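PDB 5EZ7: probable FAD-dependent oxidoreductase PA4991 from Pseudomonas aeruginosa PAO1, which probably works as an FAD-dependent oxidoreductase on a substrate still unknown, binding one FAD per subunit, and is essential for growth in cystic fibrosis sputum. Local coordinates for residues N23-E37 against L164-I178. Sequence-based numbering, arbitrary orientation.
With FAD (flavin-adenine dinucleotide), chain B.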
# COMPACT_ATOMS: atom_id res chain seq x y z
N ASN A 23 -11.52 4.71 -4.76
CA ASN A 23 -11.98 5.65 -5.79
C ASN A 23 -12.35 4.90 -7.07
O ASN A 23 -13.36 5.17 -7.69
CB ASN A 23 -10.91 6.70 -6.06
CG ASN A 23 -11.40 7.85 -6.93
OD1 ASN A 23 -12.46 8.42 -6.66
ND2 ASN A 23 -10.61 8.24 -7.92
N ALA A 24 -11.52 3.95 -7.46
CA ALA A 24 -11.74 3.24 -8.68
C ALA A 24 -13.03 2.38 -8.62
O ALA A 24 -13.79 2.34 -9.58
CB ALA A 24 -10.53 2.39 -9.00
N ARG A 25 -13.24 1.68 -7.51
CA ARG A 25 -14.46 0.96 -7.26
C ARG A 25 -15.74 1.83 -7.34
O ARG A 25 -16.74 1.43 -7.97
CB ARG A 25 -14.38 0.29 -5.87
CG ARG A 25 -13.46 -0.95 -5.85
CD ARG A 25 -14.15 -2.25 -6.29
NE ARG A 25 -15.19 -2.57 -5.30
CZ ARG A 25 -14.98 -3.11 -4.09
NH1 ARG A 25 -13.76 -3.52 -3.67
NH2 ARG A 25 -16.01 -3.26 -3.28
N LEU A 26 -15.70 3.01 -6.70
CA LEU A 26 -16.85 3.89 -6.64
C LEU A 26 -17.24 4.42 -8.02
O LEU A 26 -18.44 4.33 -8.41
CB LEU A 26 -16.61 5.02 -5.66
CG LEU A 26 -16.63 4.60 -4.18
CD1 LEU A 26 -16.27 5.75 -3.27
CD2 LEU A 26 -17.95 4.01 -3.71
N ARG A 27 -16.25 4.91 -8.76
CA ARG A 27 -16.45 5.34 -10.13
C ARG A 27 -16.99 4.25 -11.01
O ARG A 27 -17.84 4.48 -11.85
CB ARG A 27 -15.13 5.75 -10.71
CG ARG A 27 -14.64 7.05 -10.15
CD ARG A 27 -13.32 7.40 -10.84
NE ARG A 27 -13.52 8.04 -12.13
CZ ARG A 27 -14.04 9.26 -12.26
NH1 ARG A 27 -14.42 9.98 -11.20
NH2 ARG A 27 -14.15 9.78 -13.46
N ARG A 28 -16.48 3.04 -10.81
CA ARG A 28 -16.96 1.90 -11.57
C ARG A 28 -18.42 1.61 -11.24
O ARG A 28 -19.18 1.28 -12.12
CB ARG A 28 -16.12 0.68 -11.26
CG ARG A 28 -16.29 -0.41 -12.28
CD ARG A 28 -15.49 -1.62 -11.86
NE ARG A 28 -15.84 -2.80 -12.65
CZ ARG A 28 -14.99 -3.58 -13.32
NH1 ARG A 28 -15.48 -4.63 -13.99
NH2 ARG A 28 -13.69 -3.35 -13.36
N ALA A 29 -18.79 1.76 -9.97
CA ALA A 29 -20.17 1.58 -9.56
C ALA A 29 -21.08 2.77 -9.94
O ALA A 29 -22.24 2.77 -9.54
CB ALA A 29 -20.24 1.29 -8.05
N GLY A 30 -20.58 3.77 -10.68
CA GLY A 30 -21.38 4.94 -11.14
C GLY A 30 -21.38 6.17 -10.23
O GLY A 30 -22.13 7.11 -10.47
N TYR A 31 -20.56 6.19 -9.17
CA TYR A 31 -20.53 7.36 -8.27
C TYR A 31 -19.61 8.40 -8.86
O TYR A 31 -18.60 8.06 -9.48
CB TYR A 31 -19.98 7.00 -6.90
CG TYR A 31 -20.92 6.22 -6.08
CD1 TYR A 31 -21.13 4.88 -6.31
CD2 TYR A 31 -21.64 6.84 -5.07
CE1 TYR A 31 -22.01 4.14 -5.52
CE2 TYR A 31 -22.53 6.13 -4.27
CZ TYR A 31 -22.72 4.78 -4.50
OH TYR A 31 -23.61 4.09 -3.73
N ALA A 32 -19.93 9.66 -8.62
CA ALA A 32 -19.01 10.73 -8.94
C ALA A 32 -18.13 10.96 -7.70
O ALA A 32 -18.61 10.92 -6.57
CB ALA A 32 -19.80 11.98 -9.31
N THR A 33 -16.85 11.22 -7.91
CA THR A 33 -15.88 11.38 -6.82
C THR A 33 -14.90 12.51 -7.07
O THR A 33 -14.67 12.91 -8.21
CB THR A 33 -15.04 10.10 -6.64
OG1 THR A 33 -14.27 9.85 -7.84
CG2 THR A 33 -15.88 8.93 -6.33
N VAL A 34 -14.34 13.02 -5.98
CA VAL A 34 -13.11 13.80 -6.00
C VAL A 34 -12.14 13.13 -5.03
O VAL A 34 -12.55 12.75 -3.91
CB VAL A 34 -13.38 15.25 -5.56
CG1 VAL A 34 -12.09 16.02 -5.32
CG2 VAL A 34 -14.21 15.97 -6.62
N LEU A 35 -10.87 13.00 -5.43
CA LEU A 35 -9.83 12.45 -4.56
C LEU A 35 -8.76 13.50 -4.39
O LEU A 35 -8.12 13.93 -5.36
CB LEU A 35 -9.24 11.18 -5.14
CG LEU A 35 -8.33 10.36 -4.20
CD1 LEU A 35 -8.13 8.93 -4.71
CD2 LEU A 35 -6.96 11.01 -3.98
N VAL A 36 -8.52 13.83 -3.13
CA VAL A 36 -7.67 14.95 -2.76
C VAL A 36 -6.41 14.38 -2.17
O VAL A 36 -6.49 13.55 -1.26
CB VAL A 36 -8.36 15.85 -1.69
CG1 VAL A 36 -7.44 16.99 -1.27
CG2 VAL A 36 -9.64 16.44 -2.27
N GLU A 37 -5.27 14.81 -2.70
CA GLU A 37 -3.92 14.39 -2.24
C GLU A 37 -3.03 15.62 -2.09
O GLU A 37 -3.02 16.50 -2.95
CB GLU A 37 -3.32 13.40 -3.25
CG GLU A 37 -1.82 13.20 -3.13
CD GLU A 37 -1.48 12.42 -1.87
OE1 GLU A 37 -0.68 12.94 -1.02
OE2 GLU A 37 -2.01 11.27 -1.79
N LEU A 164 -4.32 2.88 -11.27
CA LEU A 164 -5.40 3.38 -10.45
C LEU A 164 -5.59 4.87 -10.64
O LEU A 164 -6.72 5.35 -10.52
CB LEU A 164 -5.19 3.07 -8.98
CG LEU A 164 -5.17 1.60 -8.59
CD1 LEU A 164 -4.66 1.44 -7.18
CD2 LEU A 164 -6.54 0.97 -8.65
N ALA A 165 -4.53 5.60 -10.95
CA ALA A 165 -4.66 7.01 -11.26
C ALA A 165 -5.32 7.21 -12.60
O ALA A 165 -6.09 8.12 -12.73
CB ALA A 165 -3.32 7.69 -11.22
N GLU A 166 -5.02 6.37 -13.59
CA GLU A 166 -5.76 6.39 -14.85
C GLU A 166 -7.26 6.15 -14.63
O GLU A 166 -8.11 6.89 -15.15
CB GLU A 166 -5.22 5.34 -15.84
CG GLU A 166 -4.00 5.82 -16.65
CD GLU A 166 -3.15 4.72 -17.29
OE1 GLU A 166 -3.49 3.50 -17.19
OE2 GLU A 166 -2.10 5.09 -17.88
N LEU A 167 -7.57 5.12 -13.84
CA LEU A 167 -8.99 4.80 -13.50
C LEU A 167 -9.72 5.90 -12.73
O LEU A 167 -10.94 5.91 -12.71
CB LEU A 167 -9.07 3.49 -12.70
CG LEU A 167 -8.70 2.25 -13.51
CD1 LEU A 167 -8.63 1.04 -12.60
CD2 LEU A 167 -9.68 2.01 -14.64
N ALA A 168 -8.96 6.79 -12.09
CA ALA A 168 -9.50 7.95 -11.40
C ALA A 168 -10.04 8.95 -12.36
O ALA A 168 -10.88 9.74 -11.96
CB ALA A 168 -8.43 8.63 -10.56
N GLY A 169 -9.51 8.98 -13.58
CA GLY A 169 -9.91 9.98 -14.58
C GLY A 169 -9.69 11.42 -14.07
O GLY A 169 -8.60 11.75 -13.57
N ASP A 170 -10.74 12.22 -14.12
CA ASP A 170 -10.70 13.64 -13.73
C ASP A 170 -10.97 13.90 -12.24
O ASP A 170 -10.99 15.06 -11.81
CB ASP A 170 -11.71 14.45 -14.55
CG ASP A 170 -13.11 13.85 -14.50
OD1 ASP A 170 -13.17 12.60 -14.70
OD2 ASP A 170 -14.11 14.57 -14.29
N SER A 171 -11.14 12.84 -11.46
CA SER A 171 -11.43 13.00 -10.03
C SER A 171 -10.25 13.54 -9.21
O SER A 171 -10.44 14.01 -8.09
CB SER A 171 -11.96 11.68 -9.41
OG SER A 171 -11.02 10.62 -9.43
N LEU A 172 -9.03 13.48 -9.76
CA LEU A 172 -7.84 13.74 -8.96
C LEU A 172 -7.54 15.21 -8.71
O LEU A 172 -7.39 15.99 -9.66
CB LEU A 172 -6.64 13.12 -9.63
CG LEU A 172 -6.64 11.62 -9.78
CD1 LEU A 172 -5.35 11.24 -10.52
CD2 LEU A 172 -6.74 10.94 -8.43
N LEU A 173 -7.37 15.56 -7.44
CA LEU A 173 -7.11 16.92 -7.06
C LEU A 173 -5.93 17.04 -6.08
O LEU A 173 -5.97 16.52 -4.96
CB LEU A 173 -8.37 17.51 -6.42
CG LEU A 173 -8.21 18.92 -5.85
CD1 LEU A 173 -7.86 19.98 -6.88
CD2 LEU A 173 -9.51 19.26 -5.16
N ALA A 174 -4.91 17.78 -6.52
CA ALA A 174 -3.90 18.31 -5.61
C ALA A 174 -4.51 19.39 -4.72
O ALA A 174 -4.88 20.43 -5.21
CB ALA A 174 -2.71 18.89 -6.39
N GLY A 175 -4.54 19.13 -3.42
CA GLY A 175 -4.94 20.12 -2.43
C GLY A 175 -4.16 19.97 -1.14
O GLY A 175 -4.00 18.87 -0.63
N GLU A 176 -3.67 21.08 -0.63
CA GLU A 176 -2.78 21.08 0.50
C GLU A 176 -3.50 21.34 1.81
O GLU A 176 -3.28 20.64 2.78
CB GLU A 176 -1.66 22.12 0.29
CG GLU A 176 -0.53 21.61 -0.60
CD GLU A 176 0.66 22.58 -0.69
OE1 GLU A 176 0.59 23.70 -0.11
OE2 GLU A 176 1.67 22.21 -1.36
N ARG A 177 -4.36 22.34 1.84
CA ARG A 177 -4.94 22.80 3.08
C ARG A 177 -6.45 22.52 3.13
O ARG A 177 -7.21 22.99 2.27
CB ARG A 177 -4.66 24.29 3.19
CG ARG A 177 -4.97 24.89 4.53
CD ARG A 177 -4.98 26.41 4.43
NE ARG A 177 -6.13 27.01 5.11
CZ ARG A 177 -6.28 28.32 5.32
NH1 ARG A 177 -5.37 29.21 4.91
NH2 ARG A 177 -7.37 28.76 5.96
N ILE A 178 -6.88 21.78 4.15
CA ILE A 178 -8.27 21.33 4.27
C ILE A 178 -9.01 21.82 5.50
O ILE A 178 -8.53 21.64 6.62
CB ILE A 178 -8.36 19.80 4.23
CG1 ILE A 178 -7.94 19.31 2.85
CG2 ILE A 178 -9.78 19.35 4.52
CD1 ILE A 178 -7.64 17.84 2.75
PA FAD B . -0.64 5.65 2.36
O1A FAD B . -0.02 4.87 1.25
O2A FAD B . 0.21 6.18 3.48
O5B FAD B . -1.43 6.85 1.68
C5B FAD B . -1.94 7.94 2.41
C4B FAD B . -1.98 9.11 1.45
O4B FAD B . -2.67 10.21 2.07
C3B FAD B . -0.56 9.57 1.08
O3B FAD B . -0.38 9.57 -0.34
C2B FAD B . -0.49 10.97 1.67
O2B FAD B . 0.31 11.89 0.93
C1B FAD B . -1.96 11.38 1.73
N9A FAD B . -2.23 12.39 2.76
C8A FAD B . -1.76 12.40 4.02
N7A FAD B . -2.21 13.49 4.67
C5A FAD B . -3.00 14.17 3.84
C6A FAD B . -3.78 15.42 3.92
N6A FAD B . -3.79 16.10 5.07
N1A FAD B . -4.47 15.81 2.84
C2A FAD B . -4.45 15.10 1.69
N3A FAD B . -3.75 13.96 1.55
C4A FAD B . -3.02 13.46 2.57
N1 FAD B . 1.28 -4.50 2.82
C2 FAD B . 1.15 -5.62 2.08
O2 FAD B . -0.00 -6.09 1.89
N3 FAD B . 2.20 -6.26 1.55
C4 FAD B . 3.45 -5.83 1.71
O4 FAD B . 4.41 -6.44 1.20
C4X FAD B . 3.68 -4.62 2.50
N5 FAD B . 4.92 -4.14 2.70
C5X FAD B . 5.11 -3.01 3.41
C6 FAD B . 6.41 -2.54 3.58
C7 FAD B . 6.65 -1.39 4.30
C7M FAD B . 8.05 -0.89 4.46
C8 FAD B . 5.51 -0.63 4.88
C8M FAD B . 5.71 0.64 5.67
C9 FAD B . 4.22 -1.11 4.72
C9A FAD B . 3.96 -2.28 4.00
N10 FAD B . 2.65 -2.79 3.81
C10 FAD B . 2.48 -3.95 3.05
C1' FAD B . 1.47 -2.11 4.34
C2' FAD B . 1.01 -1.11 3.30
O2' FAD B . 2.11 -0.38 2.74
C3' FAD B . -0.02 -0.15 3.88
O3' FAD B . -0.97 -0.92 4.66
C4' FAD B . -0.76 0.60 2.78
O4' FAD B . 0.12 0.97 1.72
C5' FAD B . -1.40 1.87 3.31
O5' FAD B . -2.21 2.45 2.28
P FAD B . -2.91 3.86 2.55
O1P FAD B . -3.43 4.39 1.24
O2P FAD B . -3.84 3.65 3.69
O3P FAD B . -1.71 4.75 3.14
O HOH W 1 -8.63 5.75 -8.58
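The guanidinium of Arg27 lies with one face on the carbonyl of Ala168, whose O sits 3.1 Å above the plane and over its centre, probably a favourable electrostatic contact; the NE-H angle to this O is too poor for a hydrogen bond. At the edge, in plane, NH1 makes a weak bond to Thr33 OG1. NH2 forms a salt bridge with Asp170 OD1 at 3.2 Å, but guanidinium and carboxylate planes stand 84° apart and the N-H is poorly aimed. The bend at chi3 (82°) turns the arginine chain over the end of helix 157-168, where Gly169 takes positive phi.

The Asn23 amide, by contrast, bonds within its plane: ND2 donates to Ser171 OG over 2.8 Å, nearly straight at 168°, and OD1 receives Thr33 OG1 on a lone pair at 2.6 Å. Ser171 OG donates a hydrogen bond to Ala168 O, extending a chain of bonds from Thr33 through Asn23 and Ser171 to the helix end. A water links ND2 to Leu164 O.

Beyond Ser171 the two segments pair as parallel strands. Leu35 N and Glu37 N donate to Ser171 O and Leu173 O, while Leu35 O and Glu37 O accept from Leu173 N and Gly175 N. On one face Leu173 CD2 packs on Val36 CG2 (4.0 Å) and Val34 CG1; on the other, Leu172 CD2 meets Leu35 CB (4.1 Å).

This adds edge strand 172-174 to the parallel part of the Rossmann-type sheet. At the C-terminal end of strand 33-37, Glu37 OE2 accepts from ribose O3B of FAD at 2.8 Å; the OE1 bond to O2B is very short, its length doubtful. Bonded at both N and O, the Asn23 amide appears to tie helix 17-28 to the starts of both strands, and the OE2 bond at this established FAD site is consistent with recognition of the adenosine ribose.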